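PDB 4OPM: lipase from Acinetobacter baumannii, which probably hydrolyses the ester bonds of lipids such as triacylglycerols, as a putative lipase of the alpha/beta hydrolase fold. Local coordinates for residues K246-E251 against V272-I277; E255-R258 against Q264-V267; E270-G273 against L278-E281. All coordinates share one frame; numbering follows the deposited sequence.

Contact 1: K246-E251 against V272-I277; sequences KIINVE and VGHMPI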
loop_
_atom_site.group_PDB
_atom_site.type_symbol
_atom_site.label_atom_id
_atom_site.label_comp_id
_atom_site.label_asym_id
_atom_site.label_seq_id
_atom_site.Cartn_x
_atom_site.Cartn_y
_atom_site.Cartn_z
ATOM N N LYS A 246 7.792 5.732 -12.596
ATOM C CA LYS A 246 7.629 5.178 -13.957
ATOM C C LYS A 246 6.302 4.452 -14.145
ATOM O O LYS A 246 5.906 4.173 -15.283
ATOM C CB LYS A 246 8.756 4.161 -14.233
ATOM C CG LYS A 246 10.132 4.793 -14.433
ATOM C CD LYS A 246 11.181 3.697 -14.534
ATOM C CE LYS A 246 12.543 4.273 -14.806
ATOM N NZ LYS A 246 13.600 3.230 -14.689
ATOM N N ILE A 247 5.654 4.076 -13.035
ATOM C CA ILE A 247 4.423 3.288 -13.044
ATOM C C ILE A 247 3.214 4.206 -13.192
ATOM O O ILE A 247 2.358 3.959 -14.038
ATOM C CB ILE A 247 4.328 2.377 -11.774
ATOM C CG1 ILE A 247 5.644 1.562 -11.532
ATOM C CG2 ILE A 247 3.092 1.459 -11.823
ATOM C CD1 ILE A 247 6.144 0.697 -12.714
ATOM N N ILE A 248 3.122 5.225 -12.325
ATOM C CA ILE A 248 2.051 6.223 -12.300
ATOM C C ILE A 248 2.752 7.575 -12.342
ATOM O O ILE A 248 3.388 7.966 -11.355
ATOM C CB ILE A 248 1.100 6.042 -11.080
ATOM C CG1 ILE A 248 0.656 4.548 -10.911
ATOM C CG2 ILE A 248 -0.118 6.965 -11.215
ATOM C CD1 ILE A 248 -0.110 4.222 -9.643
ATOM N N ASN A 249 2.678 8.268 -13.497
ATOM C CA ASN A 249 3.389 9.531 -13.722
ATOM C C ASN A 249 2.954 10.614 -12.732
ATOM O O ASN A 249 1.768 10.738 -12.414
ATOM C CB ASN A 249 3.242 10.020 -15.165
ATOM C CG ASN A 249 1.817 10.114 -15.635
ATOM O OD1 ASN A 249 1.095 9.107 -15.711
ATOM N ND2 ASN A 249 1.395 11.317 -15.983
ATOM N N VAL A 250 3.935 11.425 -12.299
ATOM C CA VAL A 250 3.816 12.468 -11.282
ATOM C C VAL A 250 2.657 13.477 -11.557
ATOM O O VAL A 250 2.083 13.981 -10.593
ATOM C CB VAL A 250 5.187 13.178 -11.059
ATOM C CG1 VAL A 250 5.620 13.996 -12.280
ATOM C CG2 VAL A 250 5.179 14.032 -9.789
ATOM N N GLU A 251 2.287 13.736 -12.832
ATOM C CA GLU A 251 1.198 14.681 -13.174
ATOM C C GLU A 251 -0.130 14.304 -12.517
ATOM O O GLU A 251 -0.956 15.167 -12.216
ATOM C CB GLU A 251 0.997 14.764 -14.703
ATOM C CG GLU A 251 2.130 15.493 -15.416
ATOM C CD GLU A 251 3.428 14.731 -15.610
ATOM O OE1 GLU A 251 3.435 13.482 -15.486
ATOM O OE2 GLU A 251 4.453 15.399 -15.870
ATOM N N VAL A 272 13.162 10.063 -6.437
ATOM C CA VAL A 272 12.399 8.975 -5.822
ATOM C C VAL A 272 11.419 8.462 -6.881
ATOM O O VAL A 272 10.871 9.266 -7.638
ATOM C CB VAL A 272 11.685 9.457 -4.519
ATOM C CG1 VAL A 272 10.676 8.422 -4.018
ATOM C CG2 VAL A 272 12.704 9.778 -3.419
ATOM N N GLY A 273 11.227 7.140 -6.932
ATOM C CA GLY A 273 10.332 6.493 -7.882
ATOM C C GLY A 273 8.960 6.206 -7.300
ATOM O O GLY A 273 8.437 6.971 -6.481
ATOM N N HIS A 274 8.392 5.077 -7.699
ATOM C CA HIS A 274 7.031 4.673 -7.308
ATOM C C HIS A 274 6.894 4.220 -5.842
ATOM O O HIS A 274 5.753 4.115 -5.371
ATOM C CB HIS A 274 6.584 3.521 -8.241
ATOM C CG HIS A 274 5.176 3.070 -8.059
ATOM N ND1 HIS A 274 4.101 3.928 -8.270
ATOM C CD2 HIS A 274 4.702 1.852 -7.713
ATOM C CE1 HIS A 274 3.020 3.207 -8.032
ATOM N NE2 HIS A 274 3.331 1.954 -7.702
HETATM N N MSE A 275 8.015 3.977 -5.107
HETATM C CA MSE A 275 7.917 3.458 -3.737
HETATM C C MSE A 275 8.628 4.359 -2.687
HETATM O O MSE A 275 9.569 3.915 -2.006
HETATM C CB MSE A 275 8.474 2.018 -3.706
HETATM C CG MSE A 275 7.963 1.208 -2.563
HETATM SE SE MSE A 275 7.808 -0.634 -3.147
HETATM C CE MSE A 275 6.745 -1.221 -1.669
ATOM N N PRO A 276 8.122 5.603 -2.435
ATOM C CA PRO A 276 8.753 6.454 -1.398
ATOM C C PRO A 276 8.819 5.824 0.001
ATOM O O PRO A 276 9.729 6.147 0.758
ATOM C CB PRO A 276 7.837 7.679 -1.355
ATOM C CG PRO A 276 7.253 7.765 -2.725
ATOM C CD PRO A 276 7.009 6.324 -3.095
ATOM N N ILE A 277 7.862 4.932 0.349
ATOM C CA ILE A 277 7.825 4.286 1.669
ATOM C C ILE A 277 9.082 3.412 1.919
ATOM O O ILE A 277 9.439 3.186 3.082
ATOM C CB ILE A 277 6.519 3.520 1.919
ATOM C CG1 ILE A 277 6.339 2.331 0.936
ATOM C CG2 ILE A 277 5.324 4.511 1.868
ATOM C CD1 ILE A 277 5.159 1.368 1.279
HETATM O O HOH W 1 9.344 4.167 -10.662
#

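Contact 2: E255-R258 against Q264-V267; sequences ELKR and QPPV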
loop_
_atom_site.group_PDB
_atom_site.type_symbol
_atom_site.label_atom_id
_atom_site.label_comp_id
_atom_site.label_asym_id
_atom_site.label_seq_id
_atom_site.Cartn_x
_atom_site.Cartn_y
_atom_site.Cartn_z
ATOM N N GLU A 255 -3.751 15.943 -10.442
ATOM C CA GLU A 255 -5.117 15.560 -10.773
ATOM C C GLU A 255 -5.862 15.106 -9.486
ATOM O O GLU A 255 -6.979 15.572 -9.233
ATOM C CB GLU A 255 -5.127 14.468 -11.838
ATOM C CG GLU A 255 -6.522 14.201 -12.370
ATOM C CD GLU A 255 -6.617 13.213 -13.511
ATOM O OE1 GLU A 255 -5.581 12.916 -14.145
ATOM O OE2 GLU A 255 -7.747 12.764 -13.799
ATOM N N LEU A 256 -5.212 14.271 -8.635
ATOM C CA LEU A 256 -5.805 13.838 -7.363
ATOM C C LEU A 256 -6.121 15.043 -6.477
ATOM O O LEU A 256 -7.209 15.096 -5.899
ATOM C CB LEU A 256 -4.893 12.851 -6.606
ATOM C CG LEU A 256 -4.898 11.410 -7.081
ATOM C CD1 LEU A 256 -3.718 10.639 -6.475
ATOM C CD2 LEU A 256 -6.239 10.703 -6.750
ATOM N N LYS A 257 -5.206 16.037 -6.434
ATOM C CA LYS A 257 -5.385 17.275 -5.686
ATOM C C LYS A 257 -6.646 18.012 -6.189
ATOM O O LYS A 257 -7.454 18.436 -5.371
ATOM C CB LYS A 257 -4.129 18.174 -5.801
ATOM C CG LYS A 257 -4.309 19.640 -5.330
ATOM C CD LYS A 257 -4.503 19.732 -3.830
ATOM C CE LYS A 257 -4.484 21.147 -3.317
ATOM N NZ LYS A 257 -5.784 21.825 -3.542
ATOM N N ARG A 258 -6.828 18.115 -7.520
ATOM C CA ARG A 258 -7.988 18.782 -8.114
ATOM C C ARG A 258 -9.297 18.036 -7.811
ATOM O O ARG A 258 -10.330 18.669 -7.613
ATOM C CB ARG A 258 -7.818 18.909 -9.637
ATOM C CG ARG A 258 -6.729 19.896 -10.074
ATOM C CD ARG A 258 -6.796 20.225 -11.563
ATOM N NE ARG A 258 -6.556 19.068 -12.436
ATOM C CZ ARG A 258 -5.353 18.643 -12.823
ATOM N NH1 ARG A 258 -4.254 19.261 -12.400
ATOM N NH2 ARG A 258 -5.240 17.593 -13.627
ATOM N N GLN A 264 -4.454 18.468 0.452
ATOM C CA GLN A 264 -3.391 19.465 0.608
ATOM C C GLN A 264 -2.547 19.513 -0.663
ATOM O O GLN A 264 -2.603 18.545 -1.426
ATOM C CB GLN A 264 -2.488 19.064 1.802
ATOM C CG GLN A 264 -3.137 19.376 3.135
ATOM C CD GLN A 264 -2.266 19.075 4.318
ATOM O OE1 GLN A 264 -2.774 18.944 5.427
ATOM N NE2 GLN A 264 -0.938 19.003 4.136
ATOM N N PRO A 265 -1.704 20.563 -0.894
ATOM C CA PRO A 265 -0.798 20.531 -2.060
ATOM C C PRO A 265 0.097 19.283 -2.026
ATOM O O PRO A 265 0.615 18.942 -0.956
ATOM C CB PRO A 265 0.033 21.812 -1.896
ATOM C CG PRO A 265 -0.853 22.730 -1.092
ATOM C CD PRO A 265 -1.504 21.801 -0.105
ATOM N N PRO A 266 0.233 18.540 -3.151
ATOM C CA PRO A 266 1.042 17.307 -3.120
ATOM C C PRO A 266 2.509 17.548 -2.792
ATOM O O PRO A 266 3.054 18.611 -3.093
ATOM C CB PRO A 266 0.908 16.752 -4.545
ATOM C CG PRO A 266 -0.328 17.403 -5.094
ATOM C CD PRO A 266 -0.329 18.774 -4.494
ATOM N N VAL A 267 3.126 16.561 -2.146
ATOM C CA VAL A 267 4.560 16.586 -1.844
ATOM C C VAL A 267 5.244 15.756 -2.924
ATOM O O VAL A 267 4.927 14.565 -3.081
ATOM C CB VAL A 267 4.869 16.050 -0.423
ATOM C CG1 VAL A 267 6.379 15.931 -0.196
ATOM C CG2 VAL A 267 4.223 16.916 0.648
#

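Contact 3: E270-G273 against L278-E281; sequences ENVG and LEAE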
loop_
_atom_site.group_PDB
_atom_site.type_symbol
_atom_site.label_atom_id
_atom_site.label_comp_id
_atom_site.label_asym_id
_atom_site.label_seq_id
_atom_site.Cartn_x
_atom_site.Cartn_y
_atom_site.Cartn_z
ATOM N N GLU A 270 12.023 14.607 -5.067
ATOM C CA GLU A 270 12.988 14.482 -6.162
ATOM C C GLU A 270 13.797 13.187 -5.980
ATOM O O GLU A 270 14.012 12.756 -4.839
ATOM C CB GLU A 270 13.950 15.693 -6.170
ATOM C CG GLU A 270 13.294 17.015 -6.538
ATOM C CD GLU A 270 12.703 17.111 -7.932
ATOM O OE1 GLU A 270 13.318 16.582 -8.889
ATOM O OE2 GLU A 270 11.621 17.727 -8.066
ATOM N N ASN A 271 14.247 12.572 -7.090
ATOM C CA ASN A 271 15.108 11.381 -7.090
ATOM C C ASN A 271 14.486 10.191 -6.339
ATOM O O ASN A 271 15.195 9.406 -5.717
ATOM C CB ASN A 271 16.499 11.714 -6.511
ATOM C CG ASN A 271 17.198 12.771 -7.334
ATOM O OD1 ASN A 271 17.243 12.698 -8.562
ATOM N ND2 ASN A 271 17.634 13.835 -6.685
ATOM N N VAL A 272 13.162 10.063 -6.437
ATOM C CA VAL A 272 12.399 8.975 -5.822
ATOM C C VAL A 272 11.419 8.462 -6.881
ATOM O O VAL A 272 10.871 9.266 -7.638
ATOM C CB VAL A 272 11.685 9.457 -4.519
ATOM C CG1 VAL A 272 10.676 8.422 -4.018
ATOM C CG2 VAL A 272 12.704 9.778 -3.419
ATOM N N GLY A 273 11.227 7.140 -6.932
ATOM C CA GLY A 273 10.332 6.493 -7.882
ATOM C C GLY A 273 8.960 6.206 -7.300
ATOM O O GLY A 273 8.437 6.971 -6.481
ATOM N N LEU A 278 9.753 2.953 0.846
ATOM C CA LEU A 278 11.012 2.187 0.970
ATOM C C LEU A 278 12.214 2.987 0.457
ATOM O O LEU A 278 13.336 2.727 0.889
ATOM C CB LEU A 278 10.931 0.844 0.219
ATOM C CG LEU A 278 10.010 -0.248 0.820
ATOM C CD1 LEU A 278 10.104 -1.521 -0.006
ATOM C CD2 LEU A 278 10.387 -0.584 2.246
ATOM N N GLU A 279 11.989 3.968 -0.443
ATOM C CA GLU A 279 13.101 4.756 -1.013
ATOM C C GLU A 279 13.464 5.997 -0.179
ATOM O O GLU A 279 14.582 6.509 -0.309
ATOM C CB GLU A 279 12.734 5.247 -2.419
ATOM C CG GLU A 279 12.483 4.154 -3.452
ATOM C CD GLU A 279 12.027 4.722 -4.787
ATOM O OE1 GLU A 279 12.826 5.442 -5.432
ATOM O OE2 GLU A 279 10.851 4.496 -5.161
ATOM N N ALA A 280 12.510 6.531 0.597
ATOM C CA ALA A 280 12.705 7.799 1.327
ATOM C C ALA A 280 11.800 7.878 2.564
ATOM O O ALA A 280 11.098 8.878 2.753
ATOM C CB ALA A 280 12.407 8.962 0.376
ATOM N N GLU A 281 11.833 6.837 3.432
ATOM C CA GLU A 281 10.905 6.780 4.582
ATOM C C GLU A 281 11.028 7.982 5.535
ATOM O O GLU A 281 10.010 8.413 6.086
ATOM C CB GLU A 281 11.023 5.458 5.363
ATOM C CG GLU A 281 12.286 5.339 6.218
ATOM C CD GLU A 281 13.574 4.965 5.509
ATOM O OE1 GLU A 281 13.609 4.966 4.258
ATOM O OE2 GLU A 281 14.557 4.654 6.218
#

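Contact 1: K246-E251 against V272-I277
The probable catalytic site of an alpha/beta hydrolase is where I247 and I248 meet H274, the histidine of what looks like a Ser-His-Asp triad with S120 and D245. I247 covers one face of the imidazole, its CB over the ring centre: CB stands 3.9 Å from the ring centroid and 11° off the ring normal, a CH-pi contact. The two side chains cross at about a right angle. With chi1 at -49°, CG1 of I247 sits beside the backbone N and reaches CG of H274 at 3.8 Å, while CG2 leans over the CE1-NE2 side of the ring. I248 comes in at the edge instead, its CD1 3.7 Å from CE1 of H274 and near the ring plane. H274 holds its CG anti to the backbone N (chi1 -175°), which carries the ring across to the isoleucines. No direct hydrogen bond joins the two segments, but one water accepts from K246 N at 2.9 Å and from H274 N at 3.2 Å. Both ring nitrogens have partners beyond the segments: ND1 bonds D245 OD2 and NE2 bonds S120 OG, while the other carboxylate oxygen of D245 takes the backbone N-H of I247 and of I248. The isoleucines thus give the imidazole an apolar wall at face and edge, and their backbone N-H groups probably help to orient the D245 carboxylate toward ND1.

Contact 2: E255-R258 against Q264-V267
K257 lays its aliphatic chain against the Q264-P265 peptide and the ring of P266, a surface packing contact between helix 251-259 and the turn that leads into the outermost strand 267-269. No hydrogen bond crosses between the segments. CB of K257 meets CG of P266 at 3.9 Å, and the lysine chain crosses the proline ring at about a right angle. Further out, CD of K257 comes to 3.3 Å from the carbonyl O of Q264, and CE lies 3.7 Å from the N of P265. Two torsions place CD and CE there: CG stands anti to the lysine's own backbone N (chi1 167°), and the chain then bends at chi2 (69°). This is the last beta-alpha-beta crossover of the sheet, in which helix 251-259 joins strand 237-242 to its parallel neighbour 267-269. Neighbouring residues tie both segments to that framework: L256 packs on I239 and W241 of strand 237-242, and the backbones of Q264 and V267 bond to the same strand. P266 also touches A253 and N254, about one turn back along the helix from K257.

Contact 3: E270-G273 against L278-E281
V272 and G273, in the loop after strand 267-269 of the alpha/beta hydrolase fold, meet E279 and A280 at the end of the short helix 276-279, which brings the chain back against this loop just beyond the probable catalytic histidine H274. At the start of the first segment, E270 points its carboxylate elsewhere, to a salt bridge with K243. V272 makes the apolar part of the contact through CG2, which meets CB of A280 at 3.9 Å. Its CG1, anti to the backbone N (chi1 169°), lies alongside the glutamate, 4.1 Å from CB of E279 and 3.9 Å from its OE1. The valine and glutamate side chains run past one another in opposite directions. Next comes G273, whose backbone N gives a nearly straight hydrogen bond to OE1 of E279, 2.8 Å long with an N-H...O angle of 168°. That same oxygen also accepts from the backbone N of F183 and of N184, while OE2 takes the N-H of M275, at the N-cap of the short helix. The buried carboxylate is therefore gripped by four backbone N-H groups, which would be expected to favour its charged form. E279 is extended beyond CG, and the G273 N-H comes to OE1 on its syn side, 24° out of the carboxylate plane.

All three contacts lie in the C-terminal part of the chain, from the loop after strand 237-242 to the start of helix 281-298. Contact 1 closes a loop of chain from 246 to 277, and contact 2 is nested inside it, about 14 Å away between centres; helix 251-259 and strand 267-269 fall within that loop. Contact 3 follows contact 2 along the chain, their centres about 18 Å apart. Contacts 1 and 3 are much closer, about 8 Å between centres, sharing V272 and G273 and both using helix 276-279. Contact 1 packs the imidazole of H274, and contact 3 fixes the backbone just before it through G273 N to E279, while contact 2 joins helix 251-259 to the loop entering edge strand 267-269, at the surface.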